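Local coordinates for DUF7790 domain-containing protein (Leptospira interrogans serogroup Icterohaemorrhagiae serovar copenhageni, PDB 6ULO), which is of unknown function but belongs to a family of the NADP-binding Rossmann clan and in full-length form is probably held in the membrane by a transmembrane helix, at residues V96-T101 with K143-Q148; E123-A128 with F152-H157. All coordinates share one frame; numbering follows the deposited sequence.

Interaction 1 (V96-T101 with K143-Q148); sequences VVHANT and KKVYKQ
Val145 pushes its forked side chain against Ala99, backbone and CB alike, and against His98 CB, a helix-on-helix contact within a domain that belongs to the Rossmann clan. Helix 94-109 follows strand 86-91 of the central sheet, and helix 139-166 packs on helix 94-109. The closest pair of alpha carbons, Ala99 CA and Val145 CA, is 6.3 Å apart, a short distance, consistent with the small side chain of Ala99. The two methyls of Val145 divide the work. Val145 CG1 stands opposite its own backbone N (chi1 171°), which places it over the Ala99 residue itself, 3.8 Å from Ala99 CB and close to the backbone there. The other branch, Val145 CG2, lies beside the backbone N of its residue and meets His98 CB at 3.9 Å. It approaches the imidazole at the edge, near the ring plane, and does not lie over a face. The CA-CB bond of His98 starts toward helix 139-166, but with CG beside its backbone N (chi1 -78°) the ring leads away, so that CB makes the nearest approach. The same ring packs edge-to-face with Tyr142, one turn before Val145 on the facing helix. Ile95 and Ile102 of helix 94-109 also touch Val145 and extend the apolar seam to either side of Ala99 in sequence. No hydrogen bond joins the two segments; the fit is purely van der Waals, and its nearest approach brings Val145 CG1 to 3.7 Å from the amide nitrogen, Ala99 N.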
loop_
_atom_site.group_PDB
_atom_site.type_symbol
_atom_site.label_atom_id
_atom_site.label_comp_id
_atom_site.label_asym_id
_atom_site.label_seq_id
_atom_site.Cartn_x
_atom_site.Cartn_y
_atom_site.Cartn_z
ATOM N N VAL A 96 -12.198 0.947 -0.930
ATOM C CA VAL A 96 -10.859 0.488 -0.576
ATOM C C VAL A 96 -10.570 0.761 0.896
ATOM O O VAL A 96 -10.086 -0.110 1.621
ATOM C CB VAL A 96 -9.823 1.162 -1.495
ATOM C CG1 VAL A 96 -8.419 0.874 -1.010
ATOM C CG2 VAL A 96 -9.986 0.726 -2.940
ATOM N N VAL A 97 -10.921 1.963 1.371
ATOM C CA VAL A 97 -10.700 2.325 2.767
ATOM C C VAL A 97 -11.473 1.384 3.677
ATOM O O VAL A 97 -10.927 0.844 4.648
ATOM C CB VAL A 97 -11.047 3.813 3.018
ATOM C CG1 VAL A 97 -10.827 4.167 4.493
ATOM C CG2 VAL A 97 -10.208 4.737 2.108
ATOM N N HIS A 98 -12.724 1.099 3.319
ATOM C CA HIS A 98 -13.545 0.237 4.164
ATOM C C HIS A 98 -13.115 -1.218 4.092
ATOM O O HIS A 98 -13.122 -1.904 5.114
ATOM C CB HIS A 98 -14.999 0.392 3.758
ATOM C CG HIS A 98 -15.600 1.644 4.294
ATOM N ND1 HIS A 98 -16.771 2.180 3.814
ATOM C CD2 HIS A 98 -15.210 2.435 5.323
ATOM C CE1 HIS A 98 -17.076 3.257 4.520
ATOM N NE2 HIS A 98 -16.145 3.431 5.444
ATOM N N ALA A 99 -12.734 -1.719 2.900
ATOM C CA ALA A 99 -12.267 -3.098 2.821
ATOM C C ALA A 99 -10.986 -3.260 3.627
ATOM O O ALA A 99 -10.788 -4.286 4.281
ATOM C CB ALA A 99 -12.095 -3.537 1.362
ATOM N N ASN A 100 -10.105 -2.260 3.608
ATOM C CA ASN A 100 -8.918 -2.355 4.441
ATOM C C ASN A 100 -9.283 -2.390 5.926
ATOM O O ASN A 100 -8.613 -3.058 6.720
ATOM C CB ASN A 100 -7.977 -1.189 4.143
ATOM C CG ASN A 100 -7.215 -1.362 2.844
ATOM O OD1 ASN A 100 -6.938 -2.503 2.415
ATOM N ND2 ASN A 100 -6.832 -0.257 2.225
ATOM N N THR A 101 -10.305 -1.609 6.326
ATOM C CA THR A 101 -10.772 -1.620 7.711
ATOM C C THR A 101 -11.247 -3.014 8.104
ATOM O O THR A 101 -10.949 -3.493 9.203
ATOM C CB THR A 101 -11.891 -0.591 7.870
ATOM O OG1 THR A 101 -11.388 0.716 7.580
ATOM C CG2 THR A 101 -12.494 -0.612 9.302
ATOM N N LYS A 143 -20.723 -4.835 5.905
ATOM C CA LYS A 143 -21.210 -6.087 5.335
ATOM C C LYS A 143 -21.388 -5.962 3.830
ATOM O O LYS A 143 -21.079 -6.894 3.079
ATOM C CB LYS A 143 -22.524 -6.518 5.996
ATOM C CG LYS A 143 -22.374 -6.888 7.441
ATOM C CD LYS A 143 -23.732 -7.265 8.050
ATOM C CE LYS A 143 -23.708 -8.591 8.716
ATOM N NZ LYS A 143 -25.028 -8.934 9.311
ATOM N N LYS A 144 -21.881 -4.808 3.364
ATOM C CA LYS A 144 -22.008 -4.589 1.931
ATOM C C LYS A 144 -20.641 -4.627 1.262
ATOM O O LYS A 144 -20.472 -5.253 0.215
ATOM C CB LYS A 144 -22.676 -3.240 1.668
ATOM C CG LYS A 144 -24.171 -3.167 1.970
ATOM C CD LYS A 144 -24.672 -1.759 1.635
ATOM C CE LYS A 144 -26.135 -1.606 1.890
ATOM N NZ LYS A 144 -26.844 -2.721 1.249
ATOM N N VAL A 145 -19.655 -3.947 1.850
ATOM C CA VAL A 145 -18.293 -3.980 1.306
ATOM C C VAL A 145 -17.762 -5.407 1.279
ATOM O O VAL A 145 -17.173 -5.842 0.276
ATOM C CB VAL A 145 -17.357 -3.017 2.072
ATOM C CG1 VAL A 145 -15.900 -3.242 1.633
ATOM C CG2 VAL A 145 -17.765 -1.588 1.829
ATOM N N TYR A 146 -17.981 -6.173 2.351
ATOM C CA TYR A 146 -17.525 -7.565 2.369
ATOM C C TYR A 146 -18.104 -8.330 1.193
ATOM O O TYR A 146 -17.385 -9.036 0.479
ATOM C CB TYR A 146 -17.936 -8.250 3.686
ATOM C CG TYR A 146 -17.487 -9.700 3.736
ATOM C CD1 TYR A 146 -16.334 -10.066 4.437
ATOM C CD2 TYR A 146 -18.226 -10.706 3.119
ATOM C CE1 TYR A 146 -15.895 -11.403 4.463
ATOM C CE2 TYR A 146 -17.807 -12.042 3.142
ATOM C CZ TYR A 146 -16.649 -12.377 3.828
ATOM O OH TYR A 146 -16.253 -13.698 3.856
ATOM N N LYS A 147 -19.402 -8.179 0.958
ATOM C CA LYS A 147 -20.062 -8.924 -0.109
ATOM C C LYS A 147 -19.612 -8.477 -1.492
ATOM O O LYS A 147 -19.493 -9.308 -2.392
ATOM C CB LYS A 147 -21.570 -8.836 0.050
ATOM C CG LYS A 147 -22.006 -9.547 1.300
ATOM C CD LYS A 147 -23.462 -9.249 1.613
ATOM C CE LYS A 147 -23.843 -9.768 2.987
ATOM N NZ LYS A 147 -25.254 -9.459 3.329
ATOM N N GLN A 148 -19.305 -7.195 -1.673
ATOM C CA GLN A 148 -18.796 -6.732 -2.962
ATOM C C GLN A 148 -17.368 -7.203 -3.182
ATOM O O GLN A 148 -16.993 -7.576 -4.301
ATOM C CB GLN A 148 -18.782 -5.213 -2.959
ATOM C CG GLN A 148 -20.107 -4.550 -3.039
ATOM C CD GLN A 148 -19.962 -3.063 -2.875
ATOM O OE1 GLN A 148 -19.608 -2.584 -1.799
ATOM N NE2 GLN A 148 -20.160 -2.329 -3.953
#

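Interaction 2 (E123-A128 with F152-H157); sequences EGEKEA and FIRKRH
Glu125 and Arg154 meet in a salt bridge at the surface, with the two side chains crossing at about a right angle. Glu125, in the first turn of helix 125-135, sends CG opposite its backbone N (chi1 177°) and stays extended to the carboxylate. Arg154 takes the other course at its root, with CG beside the backbone N (chi1 -71°), and then runs straight from CG to NE, carrying the guanidinium across to the acid. Arg154 NH2 donates to Glu125 OE2 over 2.8 Å, in a nearly straight bond that uses the anti lone pair of the oxygen. The two flat groups are nearly coplanar, their planes 25° apart. A water closes a small ring beside this bond: it donates to Glu125 OE2 at 2.8 Å and accepts from Arg154 NH1 at 2.9 Å. OE2 thus receives two donors, while Arg154 NE bonds to Trp120 O, which helps to fix the rotation of the guanidinium. The bridge joins the start of helix 125-135 to the middle of the long helix 139-166, and through Trp120 it also reaches the end of helix 113-120.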
loop_
_atom_site.group_PDB
_atom_site.type_symbol
_atom_site.label_atom_id
_atom_site.label_comp_id
_atom_site.label_asym_id
_atom_site.label_seq_id
_atom_site.Cartn_x
_atom_site.Cartn_y
_atom_site.Cartn_z
ATOM N N GLU A 123 -15.752 -20.259 3.297
ATOM C CA GLU A 123 -15.891 -21.057 4.515
ATOM C C GLU A 123 -16.182 -20.201 5.736
ATOM O O GLU A 123 -17.008 -20.568 6.582
ATOM C CB GLU A 123 -14.625 -21.887 4.759
ATOM C CG GLU A 123 -14.609 -22.583 6.131
ATOM C CD GLU A 123 -13.314 -23.322 6.421
ATOM O OE1 GLU A 123 -12.310 -23.100 5.703
ATOM O OE2 GLU A 123 -13.304 -24.113 7.395
ATOM N N GLY A 124 -15.501 -19.067 5.859
ATOM C CA GLY A 124 -15.657 -18.215 7.017
ATOM C C GLY A 124 -16.641 -17.089 6.873
ATOM O O GLY A 124 -16.795 -16.321 7.822
ATOM N N GLU A 125 -17.346 -17.002 5.743
ATOM C CA GLU A 125 -18.242 -15.875 5.491
ATOM C C GLU A 125 -19.268 -15.673 6.612
ATOM O O GLU A 125 -19.485 -14.542 7.057
ATOM C CB GLU A 125 -18.945 -16.048 4.151
ATOM C CG GLU A 125 -19.930 -14.932 3.910
ATOM C CD GLU A 125 -20.483 -14.916 2.506
ATOM O OE1 GLU A 125 -21.700 -15.054 2.354
ATOM O OE2 GLU A 125 -19.707 -14.757 1.542
ATOM N N LYS A 126 -19.930 -16.744 7.067
ATOM C CA LYS A 126 -20.945 -16.548 8.102
ATOM C C LYS A 126 -20.328 -15.975 9.379
ATOM O O LYS A 126 -20.845 -15.007 9.961
ATOM C CB LYS A 126 -21.664 -17.864 8.388
ATOM C CG LYS A 126 -22.655 -17.777 9.526
ATOM C CD LYS A 126 -23.136 -19.180 9.922
ATOM C CE LYS A 126 -24.087 -19.171 11.106
ATOM N NZ LYS A 126 -25.490 -18.891 10.681
ATOM N N GLU A 127 -19.206 -16.547 9.815
ATOM C CA GLU A 127 -18.480 -16.029 10.974
ATOM C C GLU A 127 -17.974 -14.610 10.740
ATOM O O GLU A 127 -18.057 -13.751 11.631
ATOM C CB GLU A 127 -17.283 -16.930 11.242
ATOM C CG GLU A 127 -16.489 -16.491 12.447
ATOM C CD GLU A 127 -15.328 -17.408 12.760
ATOM O OE1 GLU A 127 -15.211 -18.481 12.126
ATOM O OE2 GLU A 127 -14.537 -17.045 13.649
ATOM N N ALA A 128 -17.452 -14.341 9.544
ATOM C CA ALA A 128 -16.942 -13.003 9.230
ATOM C C ALA A 128 -18.045 -11.953 9.326
ATOM O O ALA A 128 -17.840 -10.856 9.874
ATOM C CB ALA A 128 -16.307 -13.007 7.836
ATOM N N PHE A 152 -13.550 -11.009 -5.280
ATOM C CA PHE A 152 -12.258 -10.624 -5.829
ATOM C C PHE A 152 -11.124 -10.954 -4.877
ATOM O O PHE A 152 -10.073 -11.433 -5.310
ATOM C CB PHE A 152 -12.283 -9.130 -6.140
ATOM C CG PHE A 152 -13.308 -8.775 -7.169
ATOM C CD1 PHE A 152 -13.007 -8.880 -8.531
ATOM C CD2 PHE A 152 -14.592 -8.399 -6.788
ATOM C CE1 PHE A 152 -13.964 -8.569 -9.481
ATOM C CE2 PHE A 152 -15.551 -8.097 -7.727
ATOM C CZ PHE A 152 -15.237 -8.201 -9.086
ATOM N N ILE A 153 -11.325 -10.717 -3.578
ATOM C CA ILE A 153 -10.293 -10.990 -2.587
ATOM C C ILE A 153 -9.995 -12.489 -2.528
ATOM O O ILE A 153 -8.837 -12.899 -2.396
ATOM C CB ILE A 153 -10.723 -10.409 -1.228
ATOM C CG1 ILE A 153 -10.532 -8.871 -1.264
ATOM C CG2 ILE A 153 -9.934 -11.008 -0.075
ATOM C CD1 ILE A 153 -11.104 -8.132 -0.083
ATOM N N ARG A 154 -11.037 -13.333 -2.631
ATOM C CA ARG A 154 -10.819 -14.777 -2.617
ATOM C C ARG A 154 -9.978 -15.217 -3.800
ATOM O O ARG A 154 -9.038 -16.017 -3.653
ATOM C CB ARG A 154 -12.168 -15.487 -2.644
ATOM C CG ARG A 154 -12.893 -15.322 -1.306
ATOM C CD ARG A 154 -14.379 -15.639 -1.462
ATOM N NE ARG A 154 -15.091 -15.254 -0.238
ATOM C CZ ARG A 154 -16.400 -15.377 -0.071
ATOM N NH1 ARG A 154 -17.142 -15.864 -1.050
ATOM N NH2 ARG A 154 -16.968 -15.000 1.075
ATOM N N LYS A 155 -10.301 -14.708 -4.988
ATOM C CA LYS A 155 -9.534 -15.069 -6.172
ATOM C C LYS A 155 -8.085 -14.627 -6.016
ATOM O O LYS A 155 -7.160 -15.380 -6.354
ATOM C CB LYS A 155 -10.203 -14.458 -7.403
ATOM C CG LYS A 155 -9.462 -14.611 -8.696
ATOM C CD LYS A 155 -10.322 -14.058 -9.820
ATOM C CE LYS A 155 -9.629 -14.117 -11.158
ATOM N NZ LYS A 155 -10.435 -13.466 -12.237
ATOM N N ARG A 156 -7.872 -13.411 -5.509
ATOM C CA ARG A 156 -6.521 -12.918 -5.325
ATOM C C ARG A 156 -5.756 -13.703 -4.267
ATOM O O ARG A 156 -4.557 -13.964 -4.437
ATOM C CB ARG A 156 -6.589 -11.433 -4.996
ATOM C CG ARG A 156 -5.254 -10.818 -4.680
ATOM C CD ARG A 156 -4.394 -10.712 -5.932
ATOM N NE ARG A 156 -3.150 -10.029 -5.639
ATOM C CZ ARG A 156 -2.151 -9.872 -6.507
ATOM N NH1 ARG A 156 -2.244 -10.364 -7.752
ATOM N NH2 ARG A 156 -1.030 -9.272 -6.099
ATOM N N HIS A 157 -6.421 -14.130 -3.187
ATOM C CA HIS A 157 -5.739 -14.974 -2.214
ATOM C C HIS A 157 -5.263 -16.279 -2.852
ATOM O O HIS A 157 -4.147 -16.732 -2.587
ATOM C CB HIS A 157 -6.665 -15.277 -1.034
ATOM C CG HIS A 157 -6.827 -14.124 -0.094
ATOM N ND1 HIS A 157 -7.853 -14.034 0.832
ATOM C CD2 HIS A 157 -6.082 -13.001 0.059
ATOM C CE1 HIS A 157 -7.719 -12.897 1.510
ATOM N NE2 HIS A 157 -6.654 -12.259 1.064
HETATM O O HOH W 1 -19.933 -16.505 -0.635
#

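From the N terminus, the chain passes through 96-101 on helix 94-109, then 123-128 at the start of helix 125-135, before helix 139-166 supplies 143-148 and 152-157 in turn. Interaction 1 closes a loop of 41 intervening residues, mostly helical; interaction 2 closes one of 23. The segments alternate, so the loops cross, and neither lies within the other. Both end on helix 139-166, which therefore ties helix 94-109, next to the sheet, to helix 125-135. Their centres are 12 Å apart, and Tyr146 spans the gap: its OH probably hydrogen-bonds to Arg154 NH2, while its ring packs on Ala128.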